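Local coordinates for protein KLLA0E08119p (Kluyveromyces lactis, PDB 3VA7) that probably catalyses the ATP- and biotin-dependent carboxylation of urea to urea-1-carboxylate, as the urea carboxylase part of a longer multifunctional enzyme, at residues A[948-953]-A[1197-1202]; A[532-537]-A[1172-1177]. One frame throughout, in Å; residues are numbered along the deposited sequence.

How the interactions relate
Both contacts seat the biotin carrier domain against the carboxyltransferase domain, and their centres lie about 17 Å apart. Interaction 1 is buried and polar: a carboxylate and two waters join the end of helix 937-949 to the strand that leads to the biotinylated lysine. Interaction 2 lies at the surface and rests on a leucine-tyrosine contact with no hydrogen bond across it. The carrier segments are coupled, since strands 1194-1200 and 1176-1181 are neighbours in one sheet and Glu1199 N probably bonds to Arg1177 O (2.9 Å). Arg1177 also reaches back to the first contact, where its NH1 meets the backbone O of Glu948.

Interaction 1. Residues A[948-953]-A[1197-1202]; sequences ETIRSE and IIEAMK. With BTI (5-(hexahydro-2-oxo-1H-thieno[3,4-D]imidazol-6-yl)pentanal), chain B.
Thr949 and Glu1199 meet with their side chains crossing at about a right angle, CB of Thr949 lying 3.7 Å from OE1 of Glu1199. Glu1199 reaches the helix end because its CG is anti to the backbone N (chi1 -172°) and the chain continues extended, which carries the carboxylate well clear of its strand. Beside the threonine, Ile950 passes the glutamate obliquely, with its CG1 4.1 Å from Glu1199 OE1. No direct hydrogen bond spans the two segments; water does the joining. One molecule donates to Thr949 OG1 (2.7 Å) and to Glu1199 OE2 (2.7 Å). A second water lies between the backbone O of Thr949 and OE1 of Glu1199.

The carboxylate is gripped further by a salt bridge from Arg945 and a hydrogen bond with Thr1018, both at OE2, and by Asn696 at OE1. Arg945 also offers its backbone O to Thr949 OG1, and the carbonyl side of Asn696 takes the backbone N of Lys1202, so one amide ties the glutamate to the turn beyond it. These partners would favour a charged carboxylate.

Met1201 and Lys1202 both adopt left-handed backbone conformations, making the tight turn between antiparallel strands 1194-1200 and 1203-1208. From it the extended Lys1202 side chain ends in NZ, bonded covalently to C11 of the biotin group (1.3 Å). This is the Ala-Met-Lys hairpin of a biotin carrier domain, docked with its biotin in the carboxyltransferase site.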
ATOM      1  N   GLU A 948      -7.316 -20.648 -18.922  1.00 29.96           N
ATOM      2  CA  GLU A 948      -6.359 -21.692 -18.723  1.00 31.82           C
ATOM      3  C   GLU A 948      -6.306 -22.180 -17.279  1.00 32.62           C
ATOM      4  O   GLU A 948      -5.739 -23.249 -17.006  1.00 33.41           O
ATOM      5  CB  GLU A 948      -4.993 -21.470 -19.468  1.00 31.83           C
ATOM      6  CG  GLU A 948      -4.360 -20.141 -19.278  1.00 35.76           C
ATOM      7  CD  GLU A 948      -3.209 -19.791 -20.214  1.00 37.79           C
ATOM      8  OE1 GLU A 948      -2.197 -19.335 -19.636  1.00 43.66           O
ATOM      9  OE2 GLU A 948      -3.312 -19.856 -21.471  1.00 35.34           O
ATOM     10  N   THR A 949      -6.972 -21.475 -16.344  1.00 32.89           N
ATOM     11  CA  THR A 949      -6.844 -21.900 -14.948  1.00 31.00           C
ATOM     12  C   THR A 949      -8.118 -22.414 -14.346  1.00 30.40           C
ATOM     13  O   THR A 949      -8.061 -23.067 -13.309  1.00 29.15           O
ATOM     14  CB  THR A 949      -6.328 -20.813 -14.035  1.00 30.99           C
ATOM     15  OG1 THR A 949      -7.314 -19.777 -13.987  1.00 31.62           O
ATOM     16  CG2 THR A 949      -4.996 -20.282 -14.521  1.00 29.83           C
ATOM     17  N   ILE A 950      -9.262 -22.105 -14.955  1.00 30.10           N
ATOM     18  CA  ILE A 950     -10.547 -22.303 -14.245  1.00 29.88           C
ATOM     19  C   ILE A 950     -11.643 -22.896 -15.099  1.00 30.62           C
ATOM     20  O   ILE A 950     -12.180 -23.939 -14.750  1.00 30.52           O
ATOM     21  CB  ILE A 950     -11.076 -20.977 -13.591  1.00 29.41           C
ATOM     22  CG1 ILE A 950     -10.186 -20.574 -12.425  1.00 28.04           C
ATOM     23  CG2 ILE A 950     -12.574 -21.086 -13.187  1.00 27.35           C
ATOM     24  CD1 ILE A 950     -10.666 -19.267 -11.664  1.00 28.29           C
ATOM     25  N   ARG A 951     -11.980 -22.193 -16.187  1.00 30.83           N
ATOM     26  CA  ARG A 951     -12.985 -22.614 -17.124  1.00 32.19           C
ATOM     27  C   ARG A 951     -12.570 -22.212 -18.537  1.00 33.30           C
ATOM     28  O   ARG A 951     -12.512 -21.006 -18.846  1.00 34.15           O
ATOM     29  CB  ARG A 951     -14.311 -21.941 -16.819  1.00 32.18           C
ATOM     30  CG  ARG A 951     -15.439 -22.535 -17.643  1.00 32.85           C
ATOM     31  CD  ARG A 951     -16.766 -22.325 -16.963  1.00 34.89           C
ATOM     32  NE  ARG A 951     -17.857 -22.836 -17.789  1.00 37.57           N
ATOM     33  CZ  ARG A 951     -19.102 -23.049 -17.376  1.00 37.26           C
ATOM     34  NH1 ARG A 951     -19.441 -22.824 -16.113  1.00 42.02           N
ATOM     35  NH2 ARG A 951     -20.014 -23.510 -18.220  1.00 34.78           N
ATOM     36  N   SER A 952     -12.323 -23.188 -19.408  1.00 33.15           N
ATOM     37  CA  SER A 952     -11.788 -22.869 -20.736  1.00 33.33           C
ATOM     38  C   SER A 952     -12.847 -22.632 -21.825  1.00 32.51           C
ATOM     39  O   SER A 952     -12.544 -22.063 -22.898  1.00 31.01           O
ATOM     40  CB  SER A 952     -10.803 -23.952 -21.179  1.00 33.67           C
ATOM     41  OG  SER A 952     -11.518 -25.101 -21.614  1.00 35.95           O
ATOM     42  N   GLU A 953     -14.074 -23.094 -21.558  1.00 32.48           N
ATOM     43  CA  GLU A 953     -15.222 -22.830 -22.462  1.00 31.94           C
ATOM     44  C   GLU A 953     -16.442 -22.381 -21.698  1.00 30.64           C
ATOM     45  O   GLU A 953     -16.768 -22.904 -20.612  1.00 29.81           O
ATOM     46  CB  GLU A 953     -15.566 -24.055 -23.308  1.00 32.56           C
ATOM     47  CG  GLU A 953     -14.390 -24.522 -24.186  1.00 38.16           C
ATOM     48  CD  GLU A 953     -14.751 -25.782 -25.004  1.00 48.09           C
ATOM     49  OE1 GLU A 953     -14.918 -26.910 -24.415  1.00 49.27           O
ATOM     50  OE2 GLU A 953     -14.867 -25.634 -26.250  1.00 50.17           O
ATOM     51  N   ILE A1197       4.251 -24.117 -13.006  1.00 34.06           N
ATOM     52  CA  ILE A1197       3.336 -23.199 -12.350  1.00 33.57           C
ATOM     53  C   ILE A1197       1.988 -23.856 -11.972  1.00 34.44           C
ATOM     54  O   ILE A1197       1.346 -24.564 -12.759  1.00 34.29           O
ATOM     55  CB  ILE A1197       3.110 -21.946 -13.199  1.00 33.17           C
ATOM     56  CG1 ILE A1197       4.414 -21.158 -13.423  1.00 32.23           C
ATOM     57  CG2 ILE A1197       2.163 -21.020 -12.541  1.00 32.94           C
ATOM     58  CD1 ILE A1197       4.238 -20.044 -14.504  1.00 26.15           C
ATOM     59  N   ILE A1198       1.558 -23.573 -10.752  1.00 35.07           N
ATOM     60  CA  ILE A1198       0.316 -24.112 -10.181  1.00 35.09           C
ATOM     61  C   ILE A1198      -0.533 -22.895  -9.942  1.00 35.00           C
ATOM     62  O   ILE A1198      -0.009 -21.789  -9.781  1.00 35.39           O
ATOM     63  CB  ILE A1198       0.753 -24.921  -8.850  1.00 36.14           C
ATOM     64  CG1 ILE A1198       1.240 -26.324  -9.227  1.00 35.09           C
ATOM     65  CG2 ILE A1198      -0.219 -24.952  -7.670  1.00 34.35           C
ATOM     66  CD1 ILE A1198       0.448 -26.942 -10.349  1.00 38.93           C
ATOM     67  N   GLU A1199      -1.843 -23.031  -9.963  1.00 34.90           N
ATOM     68  CA  GLU A1199      -2.620 -22.027  -9.196  1.00 34.12           C
ATOM     69  C   GLU A1199      -2.989 -22.632  -7.864  1.00 33.45           C
ATOM     70  O   GLU A1199      -3.681 -23.657  -7.818  1.00 32.57           O
ATOM     71  CB  GLU A1199      -3.882 -21.495  -9.913  1.00 34.36           C
ATOM     72  CG  GLU A1199      -4.541 -20.314  -9.152  1.00 31.87           C
ATOM     73  CD  GLU A1199      -5.825 -19.814  -9.789  1.00 31.86           C
ATOM     74  OE1 GLU A1199      -6.627 -20.629 -10.321  1.00 33.04           O
ATOM     75  OE2 GLU A1199      -6.056 -18.587  -9.742  1.00 31.15           O
ATOM     76  N   ALA A1200      -2.510 -22.005  -6.800  1.00 32.87           N
ATOM     77  CA  ALA A1200      -2.876 -22.364  -5.430  1.00 32.62           C
ATOM     78  C   ALA A1200      -3.336 -21.107  -4.701  1.00 33.52           C
ATOM     79  O   ALA A1200      -2.625 -20.083  -4.700  1.00 34.00           O
ATOM     80  CB  ALA A1200      -1.706 -22.937  -4.722  1.00 32.15           C
ATOM     81  N   MET A1201      -4.514 -21.154  -4.068  1.00 33.63           N
ATOM     82  CA  MET A1201      -4.945 -20.039  -3.221  1.00 32.87           C
ATOM     83  C   MET A1201      -4.951 -18.744  -3.999  1.00 33.16           C
ATOM     84  O   MET A1201      -4.459 -17.734  -3.506  1.00 32.80           O
ATOM     85  CB  MET A1201      -4.038 -19.903  -2.017  1.00 32.02           C
ATOM     86  CG  MET A1201      -4.018 -21.131  -1.162  1.00 33.12           C
ATOM     87  SD  MET A1201      -2.825 -20.910   0.168  1.00 37.89           S
ATOM     88  CE  MET A1201      -1.375 -21.670  -0.556  1.00 35.78           C
ATOM     89  N   LYS A1202      -5.512 -18.799  -5.221  1.00 34.05           N
ATOM     90  CA  LYS A1202      -5.666 -17.660  -6.119  1.00 34.40           C
ATOM     91  C   LYS A1202      -4.351 -16.990  -6.511  1.00 36.20           C
ATOM     92  O   LYS A1202      -4.333 -15.834  -6.939  1.00 37.94           O
ATOM     93  CB  LYS A1202      -6.603 -16.642  -5.485  1.00 33.75           C
ATOM     94  CG  LYS A1202      -7.809 -17.298  -4.856  1.00 31.93           C
ATOM     95  CD  LYS A1202      -9.004 -16.394  -4.683  1.00 25.70           C
ATOM     96  CE  LYS A1202      -9.837 -17.002  -3.576  1.00 26.21           C
ATOM     97  NZ  LYS A1202     -11.056 -16.279  -3.129  1.00 23.72           N
TER
HETATM   98  C11 BTI B1901     -12.079 -15.900  -3.900  1.00 25.60           C
HETATM   99  O11 BTI B1901     -12.062 -16.100  -5.154  1.00 24.16           O
HETATM  100  C10 BTI B1901     -13.126 -15.020  -3.152  1.00 21.46           C
HETATM  101  C9  BTI B1901     -14.075 -14.353  -4.147  1.00 18.39           C
HETATM  102  C8  BTI B1901     -15.328 -13.724  -3.555  1.00 21.52           C
HETATM  103  C7  BTI B1901     -16.486 -13.509  -4.552  1.00 20.98           C
HETATM  104  C2  BTI B1901     -16.105 -12.816  -5.844  1.00 22.09           C
HETATM  105  S1  BTI B1901     -15.421 -11.205  -5.588  1.00 26.18           S
HETATM  106  C6  BTI B1901     -15.845 -10.630  -7.194  1.00 24.36           C
HETATM  107  C5  BTI B1901     -17.034 -11.430  -7.681  1.00 25.05           C
HETATM  108  N3  BTI B1901     -18.132 -10.539  -7.411  1.00 23.28           N
HETATM  109  C3  BTI B1901     -18.874 -10.990  -6.434  1.00 25.41           C
HETATM  110  O3  BTI B1901     -19.973 -10.391  -6.022  1.00 28.17           O
HETATM  111  N2  BTI B1901     -18.421 -12.127  -5.948  1.00 26.61           N
HETATM  112  C4  BTI B1901     -17.308 -12.618  -6.751  1.00 25.69           C
HETATM  113  O   HOH W   1      -6.688 -17.850 -12.243  1.00 27.51           O
HETATM  114  O   HOH W   2      -6.709 -23.114 -11.151  1.00 28.24           O

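Interaction 2. Residues A[532-537]-A[1172-1177]; sequences ITLNGP and SEYTGR
Leu534 and Tyr1174 share one first-torsion choice: in each, CG is anti to the carbonyl carbon and beside the backbone N (chi1 -70° for the leucine, -57° for the tyrosine), which sends the two side chains across the interface. The leucine touches through a single methyl branch, CD1, which lies 3.7 Å from Tyr1174 CE2 and 4.0 Å from Tyr1174 CD2, an apolar contact that meets the ring obliquely, at its CD2-CE2 bond. Asn535 approaches the far end of the tyrosine. The two side chains cross at about a right angle with the amide and ring planes 11° apart, and Asn535 OD1 is 3.7 Å from Tyr1174 OH, too far for a hydrogen bond.

Strand 529-533 belongs to an antiparallel sheet of the carboxyltransferase domain and leaves it through a gamma turn centred on Leu534, whose phi is positive; the weak bond from Asn535 N to Thr533 O (2.9 Å) closes that turn. On the other side stands the loop between strands 1168-1171 and 1176-1181 of the biotin carrier domain, a flattened pair of antiparallel sheets.

Within this loop CB of Glu1173 sits 3.7 Å above the plane of the Tyr1174 ring, over its centre. Ser1172 OG donates to Tyr1174 O (3.2 Å) in the carbonyl plane, bracing the backbone that bears the ring. The tyrosine also packs on Ala485 of the carboxyltransferase side and on Met1201, next to the biotinylated lysine.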
ATOM      1  N   ILE A 532       0.065 -15.920  11.199  1.00 33.68           N
ATOM      2  CA  ILE A 532       0.793 -16.946  10.458  1.00 32.80           C
ATOM      3  C   ILE A 532      -0.171 -17.848   9.727  1.00 32.29           C
ATOM      4  O   ILE A 532      -1.076 -18.386  10.323  1.00 32.40           O
ATOM      5  CB  ILE A 532       1.684 -17.781  11.400  1.00 33.08           C
ATOM      6  CG1 ILE A 532       2.977 -17.016  11.647  1.00 35.49           C
ATOM      7  CG2 ILE A 532       2.071 -19.157  10.815  1.00 28.50           C
ATOM      8  CD1 ILE A 532       3.174 -16.550  13.026  1.00 38.05           C
ATOM      9  N   THR A 533       0.071 -18.053   8.448  1.00 31.93           N
ATOM     10  CA  THR A 533      -0.747 -18.927   7.654  1.00 32.34           C
ATOM     11  C   THR A 533       0.073 -20.097   7.094  1.00 33.67           C
ATOM     12  O   THR A 533       1.025 -19.860   6.354  1.00 34.68           O
ATOM     13  CB  THR A 533      -1.308 -18.166   6.404  1.00 32.33           C
ATOM     14  OG1 THR A 533      -1.775 -16.846   6.761  1.00 30.49           O
ATOM     15  CG2 THR A 533      -2.377 -19.021   5.636  1.00 28.33           C
ATOM     16  N   LEU A 534      -0.361 -21.335   7.363  1.00 34.78           N
ATOM     17  CA  LEU A 534       0.251 -22.600   6.849  1.00 35.94           C
ATOM     18  C   LEU A 534       1.667 -22.971   7.371  1.00 36.93           C
ATOM     19  O   LEU A 534       1.857 -24.086   7.786  1.00 37.67           O
ATOM     20  CB  LEU A 534       0.139 -22.741   5.353  1.00 35.07           C
ATOM     21  CG  LEU A 534      -1.301 -22.990   4.856  1.00 36.67           C
ATOM     22  CD1 LEU A 534      -1.319 -22.998   3.300  1.00 35.16           C
ATOM     23  CD2 LEU A 534      -1.953 -24.255   5.414  1.00 33.81           C
ATOM     24  N   ASN A 535       2.625 -22.048   7.388  1.00 38.25           N
ATOM     25  CA  ASN A 535       3.858 -22.218   8.160  1.00 39.84           C
ATOM     26  C   ASN A 535       4.495 -20.878   8.479  1.00 39.53           C
ATOM     27  O   ASN A 535       4.368 -19.931   7.697  1.00 39.93           O
ATOM     28  CB  ASN A 535       4.876 -23.119   7.435  1.00 41.55           C
ATOM     29  CG  ASN A 535       5.177 -22.641   6.049  1.00 44.51           C
ATOM     30  OD1 ASN A 535       4.486 -23.011   5.083  1.00 49.88           O
ATOM     31  ND2 ASN A 535       6.237 -21.833   5.922  1.00 49.02           N
ATOM     32  N   GLY A 536       5.182 -20.795   9.608  1.00 38.56           N
ATOM     33  CA  GLY A 536       5.559 -19.495  10.135  1.00 39.57           C
ATOM     34  C   GLY A 536       6.968 -19.080   9.821  1.00 40.09           C
ATOM     35  O   GLY A 536       7.663 -19.769   9.113  1.00 40.56           O
ATOM     36  N   PRO A 537       7.390 -17.927  10.345  1.00 41.10           N
ATOM     37  CA  PRO A 537       8.707 -17.299  10.121  1.00 41.45           C
ATOM     38  C   PRO A 537       9.730 -17.790  11.117  1.00 42.19           C
ATOM     39  O   PRO A 537       9.338 -18.361  12.124  1.00 42.89           O
ATOM     40  CB  PRO A 537       8.424 -15.845  10.477  1.00 40.85           C
ATOM     41  CG  PRO A 537       7.415 -15.952  11.598  1.00 39.87           C
ATOM     42  CD  PRO A 537       6.495 -17.049  11.132  1.00 40.59           C
ATOM     43  N   SER A1172       5.409 -29.957  -4.911  1.00 49.58           N
ATOM     44  CA  SER A1172       4.713 -28.684  -4.601  1.00 47.33           C
ATOM     45  C   SER A1172       4.349 -28.562  -3.129  1.00 46.48           C
ATOM     46  O   SER A1172       3.825 -29.494  -2.525  1.00 46.54           O
ATOM     47  CB  SER A1172       3.508 -28.351  -5.522  1.00 47.12           C
ATOM     48  OG  SER A1172       2.486 -29.308  -5.468  1.00 43.98           O
ATOM     49  N   GLU A1173       4.644 -27.405  -2.551  1.00 45.22           N
ATOM     50  CA  GLU A1173       4.236 -27.143  -1.205  1.00 44.63           C
ATOM     51  C   GLU A1173       2.732 -27.145  -0.997  1.00 43.52           C
ATOM     52  O   GLU A1173       2.271 -27.513   0.091  1.00 44.55           O
ATOM     53  CB  GLU A1173       4.798 -25.822  -0.745  1.00 45.31           C
ATOM     54  CG  GLU A1173       4.969 -25.789   0.778  1.00 49.65           C
ATOM     55  CD  GLU A1173       6.113 -24.880   1.200  1.00 55.04           C
ATOM     56  OE1 GLU A1173       6.146 -23.721   0.710  1.00 58.00           O
ATOM     57  OE2 GLU A1173       6.976 -25.318   2.006  1.00 55.19           O
ATOM     58  N   TYR A1174       1.976 -26.759  -2.025  1.00 41.16           N
ATOM     59  CA  TYR A1174       0.560 -26.499  -1.895  1.00 39.41           C
ATOM     60  C   TYR A1174      -0.338 -27.368  -2.784  1.00 38.99           C
ATOM     61  O   TYR A1174       0.116 -27.972  -3.797  1.00 37.75           O
ATOM     62  CB  TYR A1174       0.303 -25.001  -2.131  1.00 39.81           C
ATOM     63  CG  TYR A1174       1.117 -24.146  -1.163  1.00 41.64           C
ATOM     64  CD1 TYR A1174       2.119 -23.257  -1.600  1.00 39.56           C
ATOM     65  CD2 TYR A1174       0.921 -24.289   0.221  1.00 43.93           C
ATOM     66  CE1 TYR A1174       2.847 -22.511  -0.675  1.00 40.30           C
ATOM     67  CE2 TYR A1174       1.647 -23.570   1.140  1.00 42.02           C
ATOM     68  CZ  TYR A1174       2.603 -22.694   0.713  1.00 43.86           C
ATOM     69  OH  TYR A1174       3.293 -22.045   1.741  1.00 46.95           O
ATOM     70  N   THR A1175      -1.616 -27.447  -2.398  1.00 37.11           N
ATOM     71  CA  THR A1175      -2.597 -28.046  -3.276  1.00 36.99           C
ATOM     72  C   THR A1175      -3.099 -26.978  -4.267  1.00 36.57           C
ATOM     73  O   THR A1175      -3.433 -25.859  -3.856  1.00 36.81           O
ATOM     74  CB  THR A1175      -3.786 -28.672  -2.473  1.00 37.16           C
ATOM     75  OG1 THR A1175      -3.274 -29.681  -1.593  1.00 40.03           O
ATOM     76  CG2 THR A1175      -4.836 -29.275  -3.406  1.00 34.16           C
ATOM     77  N   GLY A1176      -3.166 -27.337  -5.549  1.00 35.34           N
ATOM     78  CA  GLY A1176      -3.562 -26.426  -6.588  1.00 34.48           C
ATOM     79  C   GLY A1176      -3.781 -27.197  -7.857  1.00 34.69           C
ATOM     80  O   GLY A1176      -3.576 -28.412  -7.870  1.00 34.69           O
ATOM     81  N   ARG A1177      -4.254 -26.499  -8.891  1.00 34.36           N
ATOM     82  CA  ARG A1177      -4.507 -27.065 -10.202  1.00 34.53           C
ATOM     83  C   ARG A1177      -3.405 -26.618 -11.132  1.00 35.43           C
ATOM     84  O   ARG A1177      -3.077 -25.413 -11.161  1.00 35.72           O
ATOM     85  CB  ARG A1177      -5.822 -26.542 -10.761  1.00 34.93           C
ATOM     86  CG  ARG A1177      -6.318 -27.166 -12.111  1.00 33.38           C
ATOM     87  CD  ARG A1177      -7.706 -26.610 -12.420  1.00 35.29           C
ATOM     88  NE  ARG A1177      -8.096 -26.570 -13.839  1.00 34.02           N
ATOM     89  CZ  ARG A1177      -7.394 -26.009 -14.833  1.00 33.92           C
ATOM     90  NH1 ARG A1177      -6.166 -25.437 -14.638  1.00 26.01           N
ATOM     91  NH2 ARG A1177      -7.930 -26.047 -16.064  1.00 34.47           N
TER